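Local coordinates for thymidylate synthase (Enterobacteria phage T4, PDB 1TIS) that catalyses the reductive methylation of dUMP to dTMP, with 5,10-methylenetetrahydrofolate as one-carbon donor and reductant, and works as a homodimer, at the interface of chains A and B. Sequence-based numbering; all coordinates share one arbitrary frame. Chains: chain A/B, Thymidylate synthase.

Contact 1: the interface of chains A and B. Residues chain A 136-137, 139, 159; chain B 143, 158, 174, 176.
The backbone at A:Arg136, A:Arg137 and A:Ile139 runs as loop, that at A:Ile139 close to extended, while A:Phe159 and B:Met158 sit on the strands 157-164 of the two subunits and B:Tyr174 lies near the end of strand 168-175. This is part of the homodimer interface of the thymidylate synthase family, in which dUMP is bound by residues of both subunits: as expected from the family, A:Arg136 and A:Arg137 serve one dUMP site with B:Arg176 of the partner. B:Arg176 leaves its backbone with CG anti to N (chi1 -163°) and stays extended at chi2, which carries CG and CD across A:Ile139 at about a right angle, CD lying 3.4 Å from A:Ile139 CD1. The bend at chi3 then turns its guanidinium toward A:Arg137, whose CG methylene lies over the centre of one face, 3.7 Å above the plane. The two guanidinium planes stand nearly perpendicular, 87° apart, with no hydrogen bond between them; the nearby positive charges might favour an anionic ligand, though A:Arg136 and A:Arg137 are poorly ordered. A:Ile139 CD1 also meets B:Met158 SD tip to tip at 3.4 Å, and this sulfur lies at the edge of the poorly ordered A:Phe159 ring. Above the rim of the B:Trp143 indole stands the same A:Ile139 methyl, while at the ring edge NE1 donates almost straight (168°) to water 1, 2.9 Å away, which also bonds A:Ile139 O.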
# COMPACT_ATOMS: atom_id res chain seq x y z
N ARG A 136 -0.67 8.09 13.15
CA ARG A 136 -0.93 7.50 11.82
C ARG A 136 0.29 6.78 11.19
O ARG A 136 0.13 5.85 10.40
CB ARG A 136 -1.45 8.59 10.86
CG ARG A 136 -2.72 9.31 11.35
CD ARG A 136 -3.90 8.41 11.84
NE ARG A 136 -4.81 9.08 12.78
CZ ARG A 136 -5.78 8.47 13.49
NH1 ARG A 136 -6.04 7.16 13.39
NH2 ARG A 136 -6.54 9.20 14.31
N ARG A 137 1.53 7.10 11.55
CA ARG A 137 2.75 6.50 11.01
C ARG A 137 2.98 5.07 11.52
O ARG A 137 4.15 4.71 11.74
CB ARG A 137 3.93 7.45 11.40
CG ARG A 137 3.75 8.85 10.86
CD ARG A 137 4.32 10.06 11.62
NE ARG A 137 3.87 11.28 10.92
CZ ARG A 137 4.13 12.57 11.24
NH1 ARG A 137 4.89 12.93 12.30
NH2 ARG A 137 3.64 13.52 10.45
N ILE A 139 3.27 1.85 10.53
CA ILE A 139 3.42 1.14 9.24
C ILE A 139 4.56 0.11 9.17
O ILE A 139 5.59 0.48 9.75
CB ILE A 139 3.64 2.22 8.14
CG1 ILE A 139 2.57 3.26 8.22
CG2 ILE A 139 3.62 1.59 6.77
CD1 ILE A 139 2.62 4.21 7.04
N PHE A 159 3.35 -4.35 2.74
CA PHE A 159 3.09 -3.13 3.45
C PHE A 159 1.98 -3.39 4.44
O PHE A 159 1.27 -4.38 4.21
CB PHE A 159 2.67 -2.21 2.41
CG PHE A 159 3.21 -0.85 2.58
CD1 PHE A 159 4.59 -0.67 2.62
CD2 PHE A 159 2.32 0.19 2.65
CE1 PHE A 159 5.10 0.60 2.73
CE2 PHE A 159 2.84 1.46 2.76
CZ PHE A 159 4.21 1.65 2.80
N TRP B 143 8.51 5.20 1.50
CA TRP B 143 8.76 5.08 2.92
C TRP B 143 10.04 4.30 3.03
O TRP B 143 10.18 3.17 2.56
CB TRP B 143 7.60 4.36 3.53
CG TRP B 143 7.60 4.18 5.03
CD1 TRP B 143 8.01 3.00 5.60
CD2 TRP B 143 7.05 5.05 5.94
NE1 TRP B 143 7.69 3.11 6.86
CE2 TRP B 143 7.12 4.31 7.10
CE3 TRP B 143 6.47 6.30 5.97
CZ2 TRP B 143 6.62 4.81 8.29
CZ3 TRP B 143 5.98 6.79 7.16
CH2 TRP B 143 6.05 6.05 8.31
N MET B 158 3.01 7.09 0.05
CA MET B 158 4.23 6.31 0.17
C MET B 158 4.52 5.18 -0.76
O MET B 158 5.64 4.69 -0.80
CB MET B 158 4.31 5.77 1.55
CG MET B 158 3.16 4.82 1.86
SD MET B 158 3.16 4.55 3.65
CE MET B 158 2.56 6.19 3.87
N TYR B 174 -0.91 4.34 -2.27
CA TYR B 174 -1.43 4.11 -0.93
C TYR B 174 -1.08 5.38 -0.15
O TYR B 174 0.04 5.90 -0.29
CB TYR B 174 -0.79 2.88 -0.34
CG TYR B 174 -1.34 2.52 1.00
CD1 TYR B 174 -1.00 3.26 2.13
CD2 TYR B 174 -2.18 1.43 1.08
CE1 TYR B 174 -1.50 2.91 3.36
CE2 TYR B 174 -2.68 1.07 2.31
CZ TYR B 174 -2.33 1.81 3.42
OH TYR B 174 -2.80 1.42 4.63
N ARG B 176 -1.14 7.21 3.66
CA ARG B 176 -1.24 6.97 5.08
C ARG B 176 -2.36 7.74 5.75
O ARG B 176 -3.14 7.15 6.51
CB ARG B 176 0.07 7.35 5.73
CG ARG B 176 0.21 6.77 7.11
CD ARG B 176 1.42 7.35 7.73
NE ARG B 176 1.39 8.79 7.91
CZ ARG B 176 2.38 9.50 7.39
NH1 ARG B 176 3.38 8.91 6.71
NH2 ARG B 176 2.39 10.81 7.55
O HOH W 1 8.25 1.40 9.07

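Contact 2: the interface of chains A and B. Residues chain A 116, 121, 141, 143-146; chain B 116, 121, 141, 143-146.
Around the two-fold axis of the thymidylate synthase homodimer, loop residues, the first residue of helix 121-131 and the start of the 3-10 helix 145-150 from each subunit meet as symmetric twins. The tight part is a pair of phenylalanine-proline contacts. A:Phe116, its CG anti to the backbone N (chi1 -170°), crosses B:Pro145 at about a right angle and takes the proline CD over one face, 3.5 Å from the ring centroid, in a CH-pi contact. On the opposite face the amide nitrogen ND2 of A:Asn144, from the same subunit, lies over the ring centre, 3.4 Å above the plane, so the ring is held between a partner's proline and its own chain's carboxamide. B:Phe116 is enclosed likewise by A:Pro145 and B:Asn144. The two phenylalanines also reach toward each other tip to tip, each CZ in the plane of the other ring and at its edge, with A:Phe116 CZ 3.6 Å from B:Phe116 CZ. On the face where B:Pro145 CD is offset toward the CE1 and CZ rim, B:Pro145 CG lies by the root of the ring, 3.8 Å from A:Phe116 CG.

Packing is looser at the serines, where A:Ser141 CB lies 3.9 Å from B:Trp143 CD1 and A:Ser141 OG stays 4.1 Å from B:Ser141 OG. Each hydroxyl makes a weak hydrogen bond to Trp143 O of its own chain. Within this patch no N or O of one subunit comes close enough to bond the other directly, and water makes the polar link: A:Gln121 OE1 bonds water 2 at 2.9 Å, and this water is shared with B:Trp143. A:Trp143 NE1 gives its hydrogen to water 3, 2.9 Å away, which in turn bonds B:Gln121 OE1.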
# COMPACT_ATOMS: atom_id res chain seq x y z
N PHE A 116 15.01 -3.59 8.99
CA PHE A 116 15.14 -2.83 7.77
C PHE A 116 16.07 -1.62 7.95
O PHE A 116 15.74 -0.50 8.37
CB PHE A 116 13.79 -2.42 7.32
CG PHE A 116 13.65 -1.80 5.93
CD1 PHE A 116 14.44 -0.76 5.48
CD2 PHE A 116 12.59 -2.21 5.16
CE1 PHE A 116 14.16 -0.12 4.30
CE2 PHE A 116 12.32 -1.56 3.97
CZ PHE A 116 13.10 -0.52 3.54
N GLN A 121 11.58 -2.87 13.07
CA GLN A 121 10.20 -2.40 12.98
C GLN A 121 9.09 -3.28 13.56
O GLN A 121 7.96 -2.81 13.54
CB GLN A 121 9.91 -2.06 11.51
CG GLN A 121 9.96 -3.06 10.36
CD GLN A 121 9.84 -2.35 9.03
OE1 GLN A 121 9.18 -1.32 8.91
NE2 GLN A 121 10.50 -2.71 7.95
N SER A 141 6.86 -1.61 6.29
CA SER A 141 7.14 -1.88 4.90
C SER A 141 8.06 -3.06 4.89
O SER A 141 8.93 -3.15 5.77
CB SER A 141 7.83 -0.67 4.31
OG SER A 141 8.29 -0.87 2.98
N TRP A 143 9.06 -4.17 1.52
CA TRP A 143 9.75 -3.99 0.26
C TRP A 143 10.90 -3.06 0.57
O TRP A 143 10.74 -1.94 1.04
CB TRP A 143 8.79 -3.40 -0.71
CG TRP A 143 9.26 -3.19 -2.13
CD1 TRP A 143 9.71 -1.95 -2.55
CD2 TRP A 143 9.15 -4.10 -3.15
NE1 TRP A 143 9.84 -2.08 -3.84
CE2 TRP A 143 9.52 -3.33 -4.24
CE3 TRP A 143 8.77 -5.41 -3.35
CZ2 TRP A 143 9.51 -3.86 -5.51
CZ3 TRP A 143 8.75 -5.92 -4.63
CH2 TRP A 143 9.12 -5.16 -5.70
N ASN A 144 12.07 -3.61 0.32
CA ASN A 144 13.30 -2.89 0.51
C ASN A 144 13.93 -2.78 -0.87
O ASN A 144 14.59 -3.73 -1.28
CB ASN A 144 14.19 -3.69 1.50
CG ASN A 144 15.45 -2.94 1.90
OD1 ASN A 144 16.07 -2.29 1.07
ND2 ASN A 144 15.89 -2.96 3.15
N PRO A 145 13.78 -1.69 -1.63
CA PRO A 145 14.21 -1.58 -3.03
C PRO A 145 15.67 -2.01 -3.21
O PRO A 145 16.06 -2.83 -4.05
CB PRO A 145 13.98 -0.12 -3.40
CG PRO A 145 12.88 0.33 -2.46
CD PRO A 145 13.21 -0.42 -1.17
N ALA A 146 16.44 -1.53 -2.26
CA ALA A 146 17.86 -1.73 -2.28
C ALA A 146 18.28 -3.14 -1.91
O ALA A 146 19.48 -3.43 -1.98
CB ALA A 146 18.42 -0.66 -1.34
N PHE B 116 16.63 5.45 -3.55
CA PHE B 116 16.44 4.69 -2.34
C PHE B 116 17.50 3.60 -2.18
O PHE B 116 17.46 2.46 -2.66
CB PHE B 116 15.07 4.12 -2.36
CG PHE B 116 14.55 3.46 -1.08
CD1 PHE B 116 15.25 2.51 -0.37
CD2 PHE B 116 13.25 3.73 -0.71
CE1 PHE B 116 14.67 1.82 0.66
CE2 PHE B 116 12.68 3.04 0.33
CZ PHE B 116 13.38 2.08 1.01
N GLN B 121 14.86 4.43 -8.53
CA GLN B 121 13.60 3.80 -8.88
C GLN B 121 12.66 4.56 -9.82
O GLN B 121 11.64 3.96 -10.16
CB GLN B 121 12.87 3.40 -7.59
CG GLN B 121 12.42 4.38 -6.51
CD GLN B 121 11.95 3.63 -5.28
OE1 GLN B 121 11.41 2.53 -5.36
NE2 GLN B 121 12.16 4.05 -4.05
N SER B 141 8.33 2.51 -3.67
CA SER B 141 8.10 2.77 -2.28
C SER B 141 8.82 4.06 -1.99
O SER B 141 9.92 4.26 -2.52
CB SER B 141 8.69 1.65 -1.47
OG SER B 141 8.65 1.87 -0.06
N TRP B 143 8.51 5.20 1.50
CA TRP B 143 8.76 5.08 2.92
C TRP B 143 10.04 4.30 3.03
O TRP B 143 10.18 3.17 2.56
CB TRP B 143 7.60 4.36 3.53
CG TRP B 143 7.60 4.18 5.03
CD1 TRP B 143 8.01 3.00 5.60
CD2 TRP B 143 7.05 5.05 5.94
NE1 TRP B 143 7.69 3.11 6.86
CE2 TRP B 143 7.12 4.31 7.10
CE3 TRP B 143 6.47 6.30 5.97
CZ2 TRP B 143 6.62 4.81 8.29
CZ3 TRP B 143 5.98 6.79 7.16
CH2 TRP B 143 6.05 6.05 8.31
N ASN B 144 10.99 4.96 3.65
CA ASN B 144 12.29 4.40 3.89
C ASN B 144 12.43 4.33 5.40
O ASN B 144 12.80 5.34 5.99
CB ASN B 144 13.36 5.31 3.24
CG ASN B 144 14.76 4.72 3.29
OD1 ASN B 144 15.14 4.13 4.30
ND2 ASN B 144 15.59 4.81 2.27
N PRO B 145 12.16 3.21 6.09
CA PRO B 145 12.12 3.13 7.56
C PRO B 145 13.36 3.72 8.20
O PRO B 145 13.36 4.56 9.11
CB PRO B 145 11.94 1.65 7.86
CG PRO B 145 11.28 1.10 6.62
CD PRO B 145 11.93 1.90 5.49
N ALA B 146 14.46 3.35 7.58
CA ALA B 146 15.76 3.71 8.06
C ALA B 146 16.12 5.17 7.83
O ALA B 146 17.18 5.59 8.29
CB ALA B 146 16.72 2.73 7.38
O HOH W 2 8.25 1.40 9.07
O HOH W 3 10.91 -0.27 -5.77

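The centres of contact 1 and contact 2 lie about 11 Å apart on one continuous dimer interface and have B:Trp143 in common. The benzo edge of its indole abuts A:Arg137 in contact 1, and its backbone leads, by way of B:Asn144, into the 3-10 helix 145-150, whose first residue is the proline of contact 2; the water on its NE1 serves both. Contact 2 straddles the two-fold axis, whereas contact 1 is repeated with the chains exchanged. Their centres are about 15 Å (contact 1) and 14 Å (contact 2) from the nucleophile A:Cys156. Because contact 1 brings the partner's arginine to a shared site, it may couple dimerisation to dUMP binding.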